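Local structure of D,D-dipeptidase/D,D-carboxypeptidase (Enterococcus faecalis, 4MUQ) at residues L18-N22 with L187-T191; Y216-A220 with N240-G244. The protein is a zinc-dependent D,D-peptidase of vancomycin resistance that probably cleaves D-Ala-D-Ala dipeptides and trims the terminal D-Ala from cell-wall precursors. All coordinates share one frame; numbering follows the deposited sequence.

Contact 1 (L18-N22 with L187-T191); sequences LLLVN and LEEYT. With PE3 (3,6,9,12,15,18,21,24,27,30,33,36,39-tridecaoxahentetracontane-1,41-diol), chain H.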
loop_
_atom_site.group_PDB
_atom_site.type_symbol
_atom_site.label_atom_id
_atom_site.label_comp_id
_atom_site.label_asym_id
_atom_site.label_seq_id
_atom_site.Cartn_x
_atom_site.Cartn_y
_atom_site.Cartn_z
ATOM N N LEU A 18 3.927 -4.012 -3.556
ATOM C CA LEU A 18 4.886 -2.936 -3.314
ATOM C C LEU A 18 4.995 -1.909 -4.438
ATOM O O LEU A 18 5.971 -1.159 -4.505
ATOM C CB LEU A 18 6.263 -3.511 -2.975
ATOM C CG LEU A 18 6.352 -4.133 -1.581
ATOM C CD1 LEU A 18 7.555 -5.050 -1.458
ATOM C CD2 LEU A 18 6.448 -3.010 -0.554
ATOM N N LEU A 19 3.986 -1.835 -5.303
ATOM C CA LEU A 19 4.008 -0.829 -6.352
ATOM C C LEU A 19 4.117 0.567 -5.776
ATOM O O LEU A 19 3.318 0.960 -4.914
ATOM C CB LEU A 19 2.723 -0.879 -7.186
ATOM C CG LEU A 19 2.462 -2.189 -7.916
ATOM C CD1 LEU A 19 1.116 -2.113 -8.611
ATOM C CD2 LEU A 19 3.586 -2.511 -8.918
ATOM N N LEU A 20 5.061 1.348 -6.284
ATOM C CA LEU A 20 5.080 2.770 -5.983
ATOM C C LEU A 20 4.286 3.516 -7.049
ATOM O O LEU A 20 4.712 3.598 -8.207
ATOM C CB LEU A 20 6.517 3.287 -5.938
ATOM C CG LEU A 20 6.647 4.791 -5.672
ATOM C CD1 LEU A 20 6.002 5.176 -4.340
ATOM C CD2 LEU A 20 8.095 5.200 -5.673
ATOM N N VAL A 21 3.118 4.035 -6.670
ATOM C CA VAL A 21 2.225 4.730 -7.594
ATOM C C VAL A 21 2.123 6.173 -7.130
ATOM O O VAL A 21 1.687 6.440 -6.006
ATOM C CB VAL A 21 0.817 4.110 -7.594
ATOM C CG1 VAL A 21 -0.105 4.855 -8.560
ATOM C CG2 VAL A 21 0.896 2.635 -7.972
ATOM N N ASN A 22 2.601 7.097 -7.950
ATOM C CA ASN A 22 2.589 8.513 -7.586
ATOM C C ASN A 22 2.643 9.350 -8.861
ATOM O O ASN A 22 2.480 8.808 -9.965
ATOM C CB ASN A 22 3.691 8.845 -6.557
ATOM C CG ASN A 22 5.099 8.722 -7.116
ATOM O OD1 ASN A 22 5.304 8.696 -8.332
ATOM N ND2 ASN A 22 6.075 8.673 -6.229
ATOM N N LEU A 187 6.689 5.485 1.411
ATOM C CA LEU A 187 6.872 4.412 0.431
ATOM C C LEU A 187 7.943 4.775 -0.599
ATOM O O LEU A 187 8.703 3.903 -1.026
ATOM C CB LEU A 187 5.547 4.016 -0.232
ATOM C CG LEU A 187 5.626 2.808 -1.179
ATOM C CD1 LEU A 187 6.176 1.552 -0.474
ATOM C CD2 LEU A 187 4.249 2.538 -1.746
ATOM N N GLU A 188 8.024 6.050 -0.982
ATOM C CA GLU A 188 9.092 6.530 -1.870
ATOM C C GLU A 188 10.469 6.193 -1.298
ATOM O O GLU A 188 11.336 5.665 -2.001
ATOM C CB GLU A 188 8.990 8.046 -2.066
ATOM C CG GLU A 188 7.895 8.498 -3.051
ATOM C CD GLU A 188 6.475 8.458 -2.490
ATOM O OE1 GLU A 188 6.293 8.280 -1.266
ATOM O OE2 GLU A 188 5.534 8.603 -3.306
ATOM N N GLU A 189 10.667 6.507 -0.023
ATOM C CA GLU A 189 11.941 6.238 0.617
ATOM C C GLU A 189 12.238 4.744 0.690
ATOM O O GLU A 189 13.366 4.334 0.427
ATOM C CB GLU A 189 11.978 6.878 2.003
ATOM C CG GLU A 189 12.137 8.389 1.972
ATOM C CD GLU A 189 11.741 9.034 3.279
ATOM O OE1 GLU A 189 10.537 8.991 3.607
ATOM O OE2 GLU A 189 12.629 9.577 3.976
ATOM N N TYR A 190 11.233 3.943 1.033
ATOM C CA TYR A 190 11.421 2.498 1.130
ATOM C C TYR A 190 11.786 1.897 -0.231
ATOM O O TYR A 190 12.620 0.995 -0.321
ATOM C CB TYR A 190 10.175 1.820 1.705
ATOM C CG TYR A 190 10.379 0.348 1.981
ATOM C CD1 TYR A 190 11.324 -0.077 2.898
ATOM C CD2 TYR A 190 9.623 -0.623 1.321
ATOM C CE1 TYR A 190 11.528 -1.423 3.153
ATOM C CE2 TYR A 190 9.814 -1.979 1.580
ATOM C CZ TYR A 190 10.770 -2.365 2.498
ATOM O OH TYR A 190 10.981 -3.699 2.782
ATOM N N THR A 191 11.169 2.414 -1.286
ATOM C CA THR A 191 11.427 1.912 -2.636
ATOM C C THR A 191 12.902 2.113 -3.013
ATOM O O THR A 191 13.537 1.228 -3.606
ATOM C CB THR A 191 10.475 2.592 -3.641
ATOM O OG1 THR A 191 9.120 2.354 -3.237
ATOM C CG2 THR A 191 10.635 2.031 -5.040
HETATM O O43 PE3 H . 9.893 14.690 -8.189
HETATM C C42 PE3 H . 8.965 14.166 -7.235
HETATM C C41 PE3 H . 7.933 15.216 -6.787
HETATM O O40 PE3 H . 7.054 14.549 -5.849
HETATM C C39 PE3 H . 6.553 13.475 -6.645
HETATM C C38 PE3 H . 5.623 12.457 -6.083
HETATM O O37 PE3 H . 5.447 11.628 -7.237
HETATM O O HOH W 1 8.147 -0.216 -3.054
#
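Asn22 holds CG between its backbone N and carbonyl carbon (chi1 68°), which brings its amide to the carboxylate of Glu188. Glu188 sets CG beside its own N and then bends at chi2 (77°), which brings the carboxylate nearer the loop 18-22. Asn22 ND2 donates to Glu188 OE2 at 3.0 Å, and the N-H...O angle of 175° makes the bond almost straight. OE2 accepts on its anti lone pair, and the amide and carboxylate lie nearly in one plane. The other oxygen, OE1, forms a salt bridge with Arg151.

Leu20 packs beside this pair and crosses Glu188 at about a right angle. Its CD1 is 3.6 Å from Glu188 OE2 and 4.0 Å from Leu187 CG. Its CD2 faces Thr191. Leu187 CD2 also comes up to the backbone oxygen of Leu19, which accepts a bond from Arg170. At the far end Leu18 CD2 touches the edge of the Tyr190 ring, near its plane, at CE2 (4.1 Å). The Tyr190 hydroxyl is bonded to His176.

Thr191 OG1 turns back along the helix and donates to Leu187 O at 2.7 Å. Thr191 N reaches the same oxygen from the opposite face. A water donates to both Thr191 OG1 and Leu18 O, 2.8 Å from each, and so joins helix to loop.

The contact fastens the loop between strands 3-9 and 35-39 to the start of helix 187-194. Leucines fill its middle, with polar links to each side. Arg151 would probably stabilise the negative charge of Glu188, while the Asn22 bond helps fix the rotation of the carboxylate.

Contact 2 (Y216-A220 with N240-G244); sequences YYVPA and NNIDG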
loop_
_atom_site.group_PDB
_atom_site.type_symbol
_atom_site.label_atom_id
_atom_site.label_comp_id
_atom_site.label_asym_id
_atom_site.label_seq_id
_atom_site.Cartn_x
_atom_site.Cartn_y
_atom_site.Cartn_z
ATOM N N TYR A 216 15.082 -8.701 -0.571
ATOM C CA TYR A 216 16.085 -8.180 -1.493
ATOM C C TYR A 216 15.474 -7.683 -2.794
ATOM O O TYR A 216 14.353 -8.052 -3.161
ATOM C CB TYR A 216 17.221 -9.192 -1.749
ATOM C CG TYR A 216 16.813 -10.504 -2.384
ATOM C CD1 TYR A 216 16.975 -10.717 -3.751
ATOM C CD2 TYR A 216 16.289 -11.537 -1.617
ATOM C CE1 TYR A 216 16.621 -11.918 -4.332
ATOM C CE2 TYR A 216 15.931 -12.743 -2.189
ATOM C CZ TYR A 216 16.099 -12.925 -3.549
ATOM O OH TYR A 216 15.746 -14.124 -4.127
ATOM N N TYR A 217 16.228 -6.827 -3.472
ATOM C CA TYR A 217 15.815 -6.234 -4.731
ATOM C C TYR A 217 16.494 -6.942 -5.893
ATOM O O TYR A 217 17.655 -7.334 -5.792
ATOM C CB TYR A 217 16.194 -4.752 -4.735
ATOM C CG TYR A 217 16.020 -4.068 -6.069
ATOM C CD1 TYR A 217 14.761 -3.674 -6.514
ATOM C CD2 TYR A 217 17.114 -3.805 -6.878
ATOM C CE1 TYR A 217 14.607 -3.044 -7.729
ATOM C CE2 TYR A 217 16.965 -3.178 -8.094
ATOM C CZ TYR A 217 15.704 -2.797 -8.512
ATOM O OH TYR A 217 15.564 -2.168 -9.728
ATOM N N VAL A 218 15.752 -7.112 -6.985
ATOM C CA VAL A 218 16.268 -7.683 -8.220
ATOM C C VAL A 218 15.901 -6.745 -9.363
ATOM O O VAL A 218 14.723 -6.537 -9.635
ATOM C CB VAL A 218 15.652 -9.071 -8.501
ATOM C CG1 VAL A 218 16.182 -9.637 -9.811
ATOM C CG2 VAL A 218 15.937 -10.032 -7.356
ATOM N N PRO A 219 16.898 -6.153 -10.030
ATOM C CA PRO A 219 16.570 -5.272 -11.159
ATOM C C PRO A 219 15.965 -6.043 -12.336
ATOM O O PRO A 219 16.393 -7.158 -12.639
ATOM C CB PRO A 219 17.938 -4.708 -11.561
ATOM C CG PRO A 219 18.922 -5.762 -11.136
ATOM C CD PRO A 219 18.354 -6.312 -9.853
ATOM N N ALA A 220 14.984 -5.451 -13.005
ATOM C CA ALA A 220 14.371 -6.101 -14.157
ATOM C C ALA A 220 15.270 -6.025 -15.379
ATOM O O ALA A 220 15.840 -4.974 -15.684
ATOM C CB ALA A 220 13.019 -5.479 -14.465
ATOM N N ASN A 240 8.087 -3.132 -8.227
ATOM C CA ASN A 240 8.068 -1.846 -7.535
ATOM C C ASN A 240 7.432 -0.723 -8.358
ATOM O O ASN A 240 7.393 0.435 -7.925
ATOM C CB ASN A 240 9.450 -1.441 -7.018
ATOM C CG ASN A 240 10.456 -1.158 -8.128
ATOM O OD1 ASN A 240 10.129 -1.144 -9.325
ATOM N ND2 ASN A 240 11.704 -0.928 -7.729
ATOM N N ASN A 241 6.942 -1.093 -9.540
ATOM C CA ASN A 241 6.261 -0.190 -10.477
ATOM C C ASN A 241 7.209 0.689 -11.283
ATOM O O ASN A 241 6.774 1.577 -12.020
ATOM C CB ASN A 241 5.201 0.691 -9.782
ATOM C CG ASN A 241 4.092 1.103 -10.721
ATOM O OD1 ASN A 241 3.663 0.324 -11.578
ATOM N ND2 ASN A 241 3.613 2.344 -10.572
ATOM N N ILE A 242 8.507 0.424 -11.163
ATOM C CA ILE A 242 9.497 1.303 -11.773
ATOM C C ILE A 242 10.555 0.547 -12.573
ATOM O O ILE A 242 10.719 0.761 -13.774
ATOM C CB ILE A 242 10.232 2.152 -10.704
ATOM C CG1 ILE A 242 9.244 2.863 -9.780
ATOM C CG2 ILE A 242 11.176 3.152 -11.369
ATOM C CD1 ILE A 242 9.927 3.598 -8.633
ATOM N N ASP A 243 11.274 -0.347 -11.906
ATOM C CA ASP A 243 12.476 -0.880 -12.516
ATOM C C ASP A 243 12.861 -2.274 -12.069
ATOM O O ASP A 243 13.881 -2.774 -12.505
ATOM C CB ASP A 243 13.651 0.089 -12.284
ATOM C CG ASP A 243 13.852 0.434 -10.805
ATOM O OD1 ASP A 243 13.573 -0.425 -9.944
ATOM O OD2 ASP A 243 14.309 1.564 -10.511
ATOM N N GLY A 244 12.081 -2.909 -11.206
ATOM C CA GLY A 244 12.487 -4.215 -10.715
ATOM C C GLY A 244 11.537 -4.835 -9.711
ATOM O O GLY A 244 10.358 -4.443 -9.584
HETATM O O HOH W 2 15.461 -2.276 -14.806
#
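An Asx turn at Asn240 shapes the turn between strands 234-239 and 244-250, and the end of strand 213-219 packs against it. Tyr217 OH donates to Asp243 OD1 at 2.7 Å. It comes from above the carboxylate plane, with the ring and carboxylate 77° apart. Asn240 ND2 reaches the same oxygen from the opposite face at 2.9 Å, so OD1 is gripped by two donors. Asp243 OD2 pairs with Lys195.

Asn240 OD1 takes the backbone N of Ile242, Asp243 and Gly244. The bond from Asp243 N, 2.9 Å, lies in the carbonyl plane on a lone pair. Ile242 N and Gly244 N approach from opposite faces of that plane. One side chain thus holds the turn through its oxygen and the Asp243 carboxylate through its nitrogen.

Strands 213-219 and 244-250 are antiparallel neighbours in a four-stranded sheet. Pro219 and Gly244 form a non-hydrogen-bonded pair with CA atoms 4.2 Å apart. Gly244 has no side chain, and Tyr217 OH and Val218 O crowd the side where a CB would point. Ala220 N donates to Asp243 O at 2.9 Å, and a water bridges Asp243 O to Ala220 O.

Overall arrangement
Contacts 1 and 2 follow one another along the chain, yet their centres are only 11 Å apart and they touch. The loop 18-22 joins them. Leu20 N lies 3.0 Å from Asn240 O, and Asn241 ND2 lies 2.9 Å from Leu20 O, both probable hydrogen bonds. Leu19 CD2 packs on Asn241 CB at 3.7 Å. Helix 187-194 also bears on the turn, through Thr191 against Asn240 and Ile242. Contact 1 is nearer the active site: the Leu187 side chain is about 9 Å from that of zinc ligand His168, and the Asn22 side chain about 9 Å from the bound phosphinate analogue of D-Ala-D-Ala, in either of its two stereoisomers. Contact 2 lies away from that site.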